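Local coordinates for formyltransferase (Francisella tularensis subsp. tularensis, PDB 4NV1), which belongs to the formyltransferase family and binds dTDP-4-amino-4,6-dideoxyglucose in a pocket beside a mostly parallel, Rossmann-like beta-sheet, at residues K5-T10 and N62-K67; D11-L16 and A44-N49; S143-N146 and A152-Q155. All blocks are in the same frame, centred on the assembly; numbering follows the deposited sequence.

Contact 1: K5-T10 and N62-K67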
loop_
_atom_site.group_PDB
_atom_site.type_symbol
_atom_site.label_atom_id
_atom_site.label_comp_id
_atom_site.label_asym_id
_atom_site.label_seq_id
_atom_site.Cartn_x
_atom_site.Cartn_y
_atom_site.Cartn_z
ATOM N N LYS A 5 22.197 -24.744 -33.846
ATOM C CA LYS A 5 21.589 -23.514 -34.305
ATOM C C LYS A 5 20.308 -23.390 -33.518
ATOM O O LYS A 5 19.485 -24.294 -33.550
ATOM C CB LYS A 5 21.249 -23.545 -35.797
ATOM C CG LYS A 5 22.372 -23.052 -36.727
ATOM C CD LYS A 5 21.922 -22.022 -37.774
ATOM C CE LYS A 5 21.647 -20.618 -37.210
ATOM N NZ LYS A 5 20.999 -19.749 -38.231
ATOM N N ILE A 6 20.115 -22.239 -32.900
ATOM C CA ILE A 6 19.095 -22.041 -31.875
ATOM C C ILE A 6 18.281 -20.787 -32.110
ATOM O O ILE A 6 18.847 -19.716 -32.442
ATOM C CB ILE A 6 19.797 -21.935 -30.511
ATOM C CG1 ILE A 6 20.594 -23.222 -30.264
ATOM C CG2 ILE A 6 18.782 -21.739 -29.388
ATOM C CD1 ILE A 6 21.563 -23.124 -29.113
ATOM N N PHE A 7 16.977 -20.890 -31.877
ATOM C CA PHE A 7 16.164 -19.687 -31.737
ATOM C C PHE A 7 15.558 -19.577 -30.332
ATOM O O PHE A 7 15.160 -20.564 -29.690
ATOM C CB PHE A 7 15.119 -19.559 -32.841
ATOM C CG PHE A 7 13.955 -20.486 -32.724
ATOM C CD1 PHE A 7 14.005 -21.775 -33.232
ATOM C CD2 PHE A 7 12.778 -20.067 -32.146
ATOM C CE1 PHE A 7 12.938 -22.654 -33.158
ATOM C CE2 PHE A 7 11.705 -20.936 -32.049
ATOM C CZ PHE A 7 11.775 -22.224 -32.556
ATOM N N VAL A 8 15.442 -18.330 -29.893
ATOM C CA VAL A 8 14.950 -17.962 -28.586
ATOM C C VAL A 8 13.949 -16.872 -28.809
ATOM O O VAL A 8 14.309 -15.820 -29.303
ATOM C CB VAL A 8 16.110 -17.429 -27.769
ATOM C CG1 VAL A 8 15.662 -16.737 -26.477
ATOM C CG2 VAL A 8 17.077 -18.557 -27.526
ATOM N N VAL A 9 12.709 -17.163 -28.457
ATOM C CA VAL A 9 11.631 -16.216 -28.399
ATOM C C VAL A 9 11.302 -15.698 -26.991
ATOM O O VAL A 9 11.021 -16.485 -26.063
ATOM C CB VAL A 9 10.414 -16.892 -28.932
ATOM C CG1 VAL A 9 9.369 -15.840 -29.227
ATOM C CG2 VAL A 9 10.779 -17.720 -30.146
ATOM N N THR A 10 11.403 -14.380 -26.816
ATOM C CA THR A 10 11.024 -13.714 -25.567
ATOM C C THR A 10 10.548 -12.283 -25.767
ATOM O O THR A 10 11.044 -11.579 -26.673
ATOM C CB THR A 10 12.210 -13.588 -24.614
ATOM O OG1 THR A 10 11.752 -13.074 -23.356
ATOM C CG2 THR A 10 13.279 -12.698 -25.171
ATOM N N ASN A 62 6.038 -21.534 -38.356
ATOM C CA ASN A 62 6.338 -22.752 -39.099
ATOM C C ASN A 62 7.449 -22.623 -40.151
ATOM O O ASN A 62 8.095 -23.620 -40.522
ATOM C CB ASN A 62 5.028 -23.329 -39.651
ATOM C CG ASN A 62 4.301 -24.178 -38.623
ATOM O OD1 ASN A 62 4.884 -24.626 -37.643
ATOM N ND2 ASN A 62 3.020 -24.429 -38.841
ATOM N N ASP A 63 7.727 -21.388 -40.558
ATOM C CA ASP A 63 8.887 -21.059 -41.387
ATOM C C ASP A 63 10.216 -21.238 -40.677
ATOM O O ASP A 63 11.258 -21.170 -41.321
ATOM C CB ASP A 63 8.863 -19.585 -41.822
ATOM C CG ASP A 63 7.658 -19.198 -42.676
ATOM O OD1 ASP A 63 6.901 -20.071 -43.181
ATOM O OD2 ASP A 63 7.481 -17.965 -42.847
ATOM N N LEU A 64 10.256 -21.374 -39.353
ATOM C CA LEU A 64 11.542 -21.677 -38.722
ATOM C C LEU A 64 11.809 -23.184 -38.804
ATOM O O LEU A 64 12.877 -23.666 -38.399
ATOM C CB LEU A 64 11.565 -21.307 -37.243
ATOM C CG LEU A 64 11.556 -19.868 -36.729
ATOM C CD1 LEU A 64 11.088 -18.906 -37.787
ATOM C CD2 LEU A 64 10.632 -19.815 -35.522
ATOM N N ILE A 65 10.820 -23.956 -39.241
ATOM C CA ILE A 65 11.085 -25.383 -39.371
ATOM C C ILE A 65 12.195 -25.485 -40.409
ATOM O O ILE A 65 12.175 -24.808 -41.454
ATOM C CB ILE A 65 9.851 -26.242 -39.717
ATOM C CG1 ILE A 65 8.705 -25.947 -38.747
ATOM C CG2 ILE A 65 10.189 -27.728 -39.635
ATOM C CD1 ILE A 65 7.545 -26.918 -38.914
ATOM N N GLY A 66 13.225 -26.238 -40.047
ATOM C CA GLY A 66 14.278 -26.582 -40.992
ATOM C C GLY A 66 15.522 -25.723 -40.929
ATOM O O GLY A 66 16.543 -26.135 -41.454
ATOM N N LYS A 67 15.456 -24.586 -40.238
ATOM C CA LYS A 67 16.591 -23.684 -40.054
ATOM C C LYS A 67 17.265 -23.805 -38.683
ATOM O O LYS A 67 18.385 -23.342 -38.520
ATOM C CB LYS A 67 16.077 -22.267 -40.220
ATOM C CG LYS A 67 15.399 -22.125 -41.572
ATOM C CD LYS A 67 14.428 -20.966 -41.607
ATOM C CE LYS A 67 14.879 -19.851 -42.525
ATOM N NZ LYS A 67 14.035 -18.671 -42.197
#

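Contact 2: D11-L16 and A44-N49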
loop_
_atom_site.group_PDB
_atom_site.type_symbol
_atom_site.label_atom_id
_atom_site.label_comp_id
_atom_site.label_asym_id
_atom_site.label_seq_id
_atom_site.Cartn_x
_atom_site.Cartn_y
_atom_site.Cartn_z
ATOM N N ASP A 11 9.607 -11.871 -24.913
ATOM C CA ASP A 11 9.285 -10.476 -24.785
ATOM C C ASP A 11 9.733 -9.880 -23.462
ATOM O O ASP A 11 9.133 -8.913 -23.026
ATOM C CB ASP A 11 7.794 -10.323 -24.995
ATOM C CG ASP A 11 7.431 -10.672 -26.415
ATOM O OD1 ASP A 11 7.938 -9.957 -27.278
ATOM O OD2 ASP A 11 6.745 -11.678 -26.690
ATOM N N ASN A 12 10.809 -10.372 -22.855
ATOM C CA ASN A 12 11.258 -9.828 -21.568
ATOM C C ASN A 12 12.670 -9.379 -21.640
ATOM O O ASN A 12 13.514 -10.181 -22.000
ATOM C CB ASN A 12 11.303 -10.905 -20.485
ATOM C CG ASN A 12 11.591 -10.347 -19.096
ATOM O OD1 ASN A 12 12.729 -10.097 -18.689
ATOM N ND2 ASN A 12 10.529 -10.207 -18.342
ATOM N N ARG A 13 12.940 -8.147 -21.235
ATOM C CA ARG A 13 14.275 -7.592 -21.339
ATOM C C ARG A 13 15.215 -8.347 -20.452
ATOM O O ARG A 13 16.389 -8.520 -20.789
ATOM C CB ARG A 13 14.231 -6.132 -20.879
ATOM C CG ARG A 13 15.421 -5.583 -20.086
ATOM C CD ARG A 13 16.460 -4.856 -20.940
ATOM N NE ARG A 13 16.059 -3.474 -21.255
ATOM C CZ ARG A 13 15.274 -3.078 -22.266
ATOM N NH1 ARG A 13 14.755 -3.921 -23.146
ATOM N NH2 ARG A 13 15.002 -1.792 -22.419
ATOM N N THR A 14 14.751 -8.680 -19.243
ATOM C CA THR A 14 15.681 -9.278 -18.278
ATOM C C THR A 14 16.080 -10.692 -18.716
ATOM O O THR A 14 17.255 -11.056 -18.750
ATOM C CB THR A 14 15.105 -9.225 -16.847
ATOM O OG1 THR A 14 15.496 -7.967 -16.288
ATOM C CG2 THR A 14 15.678 -10.323 -15.959
ATOM N N ILE A 15 15.073 -11.487 -19.041
ATOM C CA ILE A 15 15.284 -12.793 -19.664
ATOM C C ILE A 15 16.145 -12.700 -20.924
ATOM O O ILE A 15 17.093 -13.501 -21.088
ATOM C CB ILE A 15 13.916 -13.393 -20.010
ATOM C CG1 ILE A 15 13.176 -13.772 -18.716
ATOM C CG2 ILE A 15 13.997 -14.563 -21.003
ATOM C CD1 ILE A 15 13.976 -14.621 -17.730
ATOM N N LEU A 16 15.850 -11.719 -21.792
ATOM C CA LEU A 16 16.656 -11.530 -23.022
ATOM C C LEU A 16 18.117 -11.328 -22.638
ATOM O O LEU A 16 19.046 -11.952 -23.194
ATOM C CB LEU A 16 16.177 -10.371 -23.925
ATOM C CG LEU A 16 17.184 -10.008 -25.045
ATOM C CD1 LEU A 16 17.382 -11.234 -25.935
ATOM C CD2 LEU A 16 16.836 -8.786 -25.905
ATOM N N ALA A 44 13.147 -1.278 -28.583
ATOM C CA ALA A 44 13.607 -0.349 -29.615
ATOM C C ALA A 44 15.150 -0.258 -29.758
ATOM O O ALA A 44 15.632 -0.422 -30.871
ATOM C CB ALA A 44 12.934 1.013 -29.426
ATOM N N LYS A 45 15.956 -0.084 -28.707
ATOM C CA LYS A 45 17.434 -0.067 -28.886
ATOM C C LYS A 45 18.053 -1.380 -29.422
ATOM O O LYS A 45 19.017 -1.379 -30.217
ATOM C CB LYS A 45 18.170 0.314 -27.592
ATOM C CG LYS A 45 18.843 1.678 -27.626
ATOM C CD LYS A 45 20.045 1.734 -28.564
ATOM C CE LYS A 45 20.629 3.136 -28.642
ATOM N NZ LYS A 45 22.119 3.094 -28.570
ATOM N N GLU A 46 17.487 -2.498 -28.964
ATOM C CA GLU A 46 18.015 -3.824 -29.275
ATOM C C GLU A 46 17.597 -4.256 -30.690
ATOM O O GLU A 46 18.439 -4.810 -31.374
ATOM C CB GLU A 46 17.613 -4.871 -28.220
ATOM C CG GLU A 46 17.891 -4.488 -26.773
ATOM C CD GLU A 46 16.784 -3.668 -26.140
ATOM O OE1 GLU A 46 16.886 -3.354 -24.936
ATOM O OE2 GLU A 46 15.806 -3.321 -26.840
ATOM N N ILE A 47 16.350 -4.001 -31.112
ATOM C CA ILE A 47 15.862 -4.278 -32.479
ATOM C C ILE A 47 16.666 -3.545 -33.543
ATOM O O ILE A 47 17.131 -4.138 -34.524
ATOM C CB ILE A 47 14.391 -3.851 -32.680
ATOM C CG1 ILE A 47 13.489 -4.872 -31.999
ATOM C CG2 ILE A 47 14.018 -3.727 -34.166
ATOM C CD1 ILE A 47 12.030 -4.484 -31.990
ATOM N N TYR A 48 16.799 -2.244 -33.322
ATOM C CA TYR A 48 17.636 -1.374 -34.133
ATOM C C TYR A 48 19.075 -1.857 -34.177
ATOM O O TYR A 48 19.711 -1.815 -35.220
ATOM C CB TYR A 48 17.591 0.025 -33.529
ATOM C CG TYR A 48 18.582 1.019 -34.083
ATOM C CD1 TYR A 48 19.806 1.227 -33.446
ATOM C CD2 TYR A 48 18.264 1.783 -35.206
ATOM C CE1 TYR A 48 20.698 2.155 -33.929
ATOM C CE2 TYR A 48 19.154 2.713 -35.697
ATOM C CZ TYR A 48 20.363 2.890 -35.052
ATOM O OH TYR A 48 21.254 3.814 -35.528
ATOM N N ASN A 49 19.602 -2.302 -33.045
ATOM C CA ASN A 49 20.885 -2.965 -33.084
ATOM C C ASN A 49 20.742 -4.378 -33.630
ATOM O O ASN A 49 21.727 -5.087 -33.800
ATOM C CB ASN A 49 21.547 -2.972 -31.703
ATOM C CG ASN A 49 22.276 -1.681 -31.408
ATOM O OD1 ASN A 49 22.697 -0.985 -32.326
ATOM N ND2 ASN A 49 22.428 -1.352 -30.136
#

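Contact 3: S143-N146 and A152-Q155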
loop_
_atom_site.group_PDB
_atom_site.type_symbol
_atom_site.label_atom_id
_atom_site.label_comp_id
_atom_site.label_asym_id
_atom_site.label_seq_id
_atom_site.Cartn_x
_atom_site.Cartn_y
_atom_site.Cartn_z
ATOM N N SER A 143 4.734 -14.510 3.975
ATOM C CA SER A 143 3.560 -13.709 4.380
ATOM C C SER A 143 3.605 -12.272 3.864
ATOM O O SER A 143 2.562 -11.687 3.603
ATOM C CB SER A 143 3.436 -13.626 5.892
ATOM O OG SER A 143 4.625 -13.066 6.415
ATOM N N PHE A 144 4.818 -11.759 3.705
ATOM C CA PHE A 144 5.053 -10.372 3.464
ATOM C C PHE A 144 5.275 -10.034 1.977
ATOM O O PHE A 144 5.605 -8.911 1.652
ATOM C CB PHE A 144 6.230 -9.949 4.300
ATOM C CG PHE A 144 7.458 -10.792 4.121
ATOM C CD1 PHE A 144 7.753 -11.832 5.005
ATOM C CD2 PHE A 144 8.419 -10.450 3.172
ATOM C CE1 PHE A 144 8.910 -12.565 4.888
ATOM C CE2 PHE A 144 9.593 -11.185 3.054
ATOM C CZ PHE A 144 9.832 -12.257 3.902
ATOM N N GLU A 145 4.983 -10.959 1.078
ATOM C CA GLU A 145 5.284 -10.837 -0.332
ATOM C C GLU A 145 4.029 -10.621 -1.095
ATOM O O GLU A 145 2.989 -11.128 -0.698
ATOM C CB GLU A 145 5.892 -12.144 -0.882
ATOM C CG GLU A 145 7.203 -12.441 -0.227
ATOM C CD GLU A 145 7.935 -13.702 -0.658
ATOM O OE1 GLU A 145 7.264 -14.634 -1.123
ATOM O OE2 GLU A 145 9.185 -13.720 -0.438
ATOM N N ASN A 146 4.141 -9.871 -2.176
ATOM C CA ASN A 146 3.070 -9.698 -3.121
ATOM C C ASN A 146 3.364 -10.422 -4.455
ATOM O O ASN A 146 4.387 -11.105 -4.607
ATOM C CB ASN A 146 2.839 -8.175 -3.333
ATOM C CG ASN A 146 4.059 -7.471 -3.899
ATOM O OD1 ASN A 146 4.891 -8.077 -4.569
ATOM N ND2 ASN A 146 4.200 -6.172 -3.590
ATOM N N ALA A 152 9.313 -12.209 -9.005
ATOM C CA ALA A 152 10.760 -12.003 -9.125
ATOM C C ALA A 152 11.599 -13.163 -8.572
ATOM O O ALA A 152 12.672 -13.387 -9.105
ATOM C CB ALA A 152 11.225 -10.717 -8.468
ATOM N N LYS A 153 11.145 -13.857 -7.525
ATOM C CA LYS A 153 11.792 -15.109 -7.104
ATOM C C LYS A 153 11.682 -16.160 -8.181
ATOM O O LYS A 153 12.627 -16.918 -8.343
ATOM C CB LYS A 153 11.201 -15.730 -5.816
ATOM C CG LYS A 153 11.941 -15.289 -4.573
ATOM C CD LYS A 153 11.027 -14.930 -3.406
ATOM C CE LYS A 153 10.113 -16.062 -3.082
ATOM N NZ LYS A 153 9.990 -16.205 -1.617
ATOM N N VAL A 154 10.542 -16.223 -8.859
ATOM C CA VAL A 154 10.257 -17.271 -9.837
ATOM C C VAL A 154 11.178 -17.050 -11.038
ATOM O O VAL A 154 11.902 -17.966 -11.473
ATOM C CB VAL A 154 8.764 -17.346 -10.176
ATOM C CG1 VAL A 154 8.475 -18.155 -11.408
ATOM C CG2 VAL A 154 8.023 -18.004 -8.989
ATOM N N GLN A 155 11.298 -15.790 -11.414
ATOM C CA GLN A 155 12.111 -15.411 -12.556
ATOM C C GLN A 155 13.543 -15.756 -12.354
ATOM O O GLN A 155 14.158 -16.407 -13.190
ATOM C CB GLN A 155 11.894 -13.945 -12.959
ATOM C CG GLN A 155 12.285 -13.632 -14.365
ATOM C CD GLN A 155 11.884 -12.213 -14.791
ATOM O OE1 GLN A 155 12.705 -11.303 -14.728
ATOM N NE2 GLN A 155 10.649 -12.028 -15.214
#

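Contact 1: K5-T10 and N62-K67
Leu64 lays one methyl over a face of the Phe7 ring, and this single apolar meeting is the tight part of the contact. Leu64 CD2 stands 4.0 Å from the centroid of the Phe7 ring, only 16° off the ring normal, a CH-pi contact displaced toward the CE2 side. There Leu64 CD2 to Phe7 CE2 is 3.8 Å. With CG between the backbone N and the carbonyl carbon (chi1 74°), the Phe7 ring presents a face to Leu64. Val9 CG2 meets the rim of the same ring in its plane, while Tyr68 adds an edge-to-face partner and Ile55 packs against Leu64, so both side chains are buried.

Toward the solvent the contact thins out. The aliphatic chain of Lys5, bent at chi2 and chi3, passes the backbone carbonyl of Lys67 with Lys5 CD 3.8 Å from Lys67 O, a van der Waals approach; its ammonium makes a long, weak ion pair with Asp32. The side chain of Lys67 itself leads away from the strand. Here a connection before strand 70-74 folds back over strand 4-9, packing Leu64 on Phe7 of the sheet while Ile65 points away, toward helix 82-87, as in the parallel alpha/beta core of a Rossmann-like fold.

Contact 2: D11-L16 and A44-N49
Arg13 and Glu46 meet through charge alone. Glu46 OE1 sits 2.8 Å from Arg13 NH1 and 3.1 Å from Arg13 CZ, so the oxygen hangs over a face of the guanidinium, well out of its plane, and no N-H points at it. The two flat groups are inclined at 51° to each other, and the side chains cross at about a right angle. This is a salt bridge without a hydrogen bond, an attraction of charges alone, and with Arg13 exposed the pair lies at the surface.

Bends in both chains bring the charges together. Glu46 sets CG beside its backbone N (chi1 -51°) and then folds at chi2, whereas Arg13 curls at chi2 and chi3 to turn its guanidinium toward helix 44-48. Phe43 lies against Arg13.

One step further out, the start of helix 13-24 fixes where Arg13 emerges. Asn12 is its N-cap: Ile15 N donates to Asn12 OD1 over 2.7 Å, with the donor tilted 29° from the carbonyl plane, and Thr14 N adds a weak second bond to the same oxygen. The other end of that amide, ND2, makes a weak hydrogen bond to the bound dTDP-4-amino-4,6-dideoxyglucose, so the cap also belongs to the ligand pocket. In the turn before the helix, the Asp11 carboxylate accepts from Ser36 N (OD1) and Lys77 N (OD2). The salt bridge thus spans two helices at the surface, while beneath it Leu16 rests on Tyr33 of strand 29-35 and Ile15 packs against helix 147-170.

Contact 3: S143-N146 and A152-Q155
Glu145 reaches Lys153 across the first turns of helix 147-170, whose N-cap is Asn146; a residue of the leading loop is thus tied by its side chain to the helix that follows. The ionic part is a salt bridge in which the ammonium faces both carboxylate oxygens unequally. Lys153 NZ donates to Glu145 OE2 at 2.9 Å, on the syn lone pair, and to Glu145 OE1 only weakly. Glu145 arrives with its chain extended beyond CG (chi2 180°), and the lysine, bent at chi2, chi3 and chi4, comes to it at about a right angle.

Further hydrogen bonds hold both partners. Lys153 NZ also donates to the backbone carbonyl of Glu140, so the ammonium bridges the carboxylate and the backbone just after strand 133-139, and Glu145 OE1 accepts from Asn142 N. Asn146 OD1 caps the helix by receiving Asp149 N, with a weaker bond from Phe148 N.

Packing and contacts to the second subunit involve the start of the segment: Phe144 and Ser143 lie on Val233 of the second subunit, and Ser143 OG is hydrogen-bonded to Asp227 of that subunit. Behind the ammonium, Lys153 CE lies 3.7 Å from both Glu145 OE1 and Glu145 OE2.

Overall arrangement
From the N terminus, strand 4-9 lies inside the main sheet, between strands 29-35 and 70-74, and leads through a short loop into helix 13-24; contacts 1 and 2 touch where Thr10 packs against Ile15 and Leu16. Contact 2 closes first, at 44-49, joining helices 13-24 and 44-48, and lies wholly within the longer excursion that contact 1 closes at 62-67, where strand 4-9 meets the loop before strand 70-74. Contact 3 follows in series, a short local loop at the start of helix 147-170. Its centre is about 32 Å from that of contact 1, across the chain's centre, yet Gln155 packs on Asn12, Thr14 and Ile15, linking this long helix to contact 2.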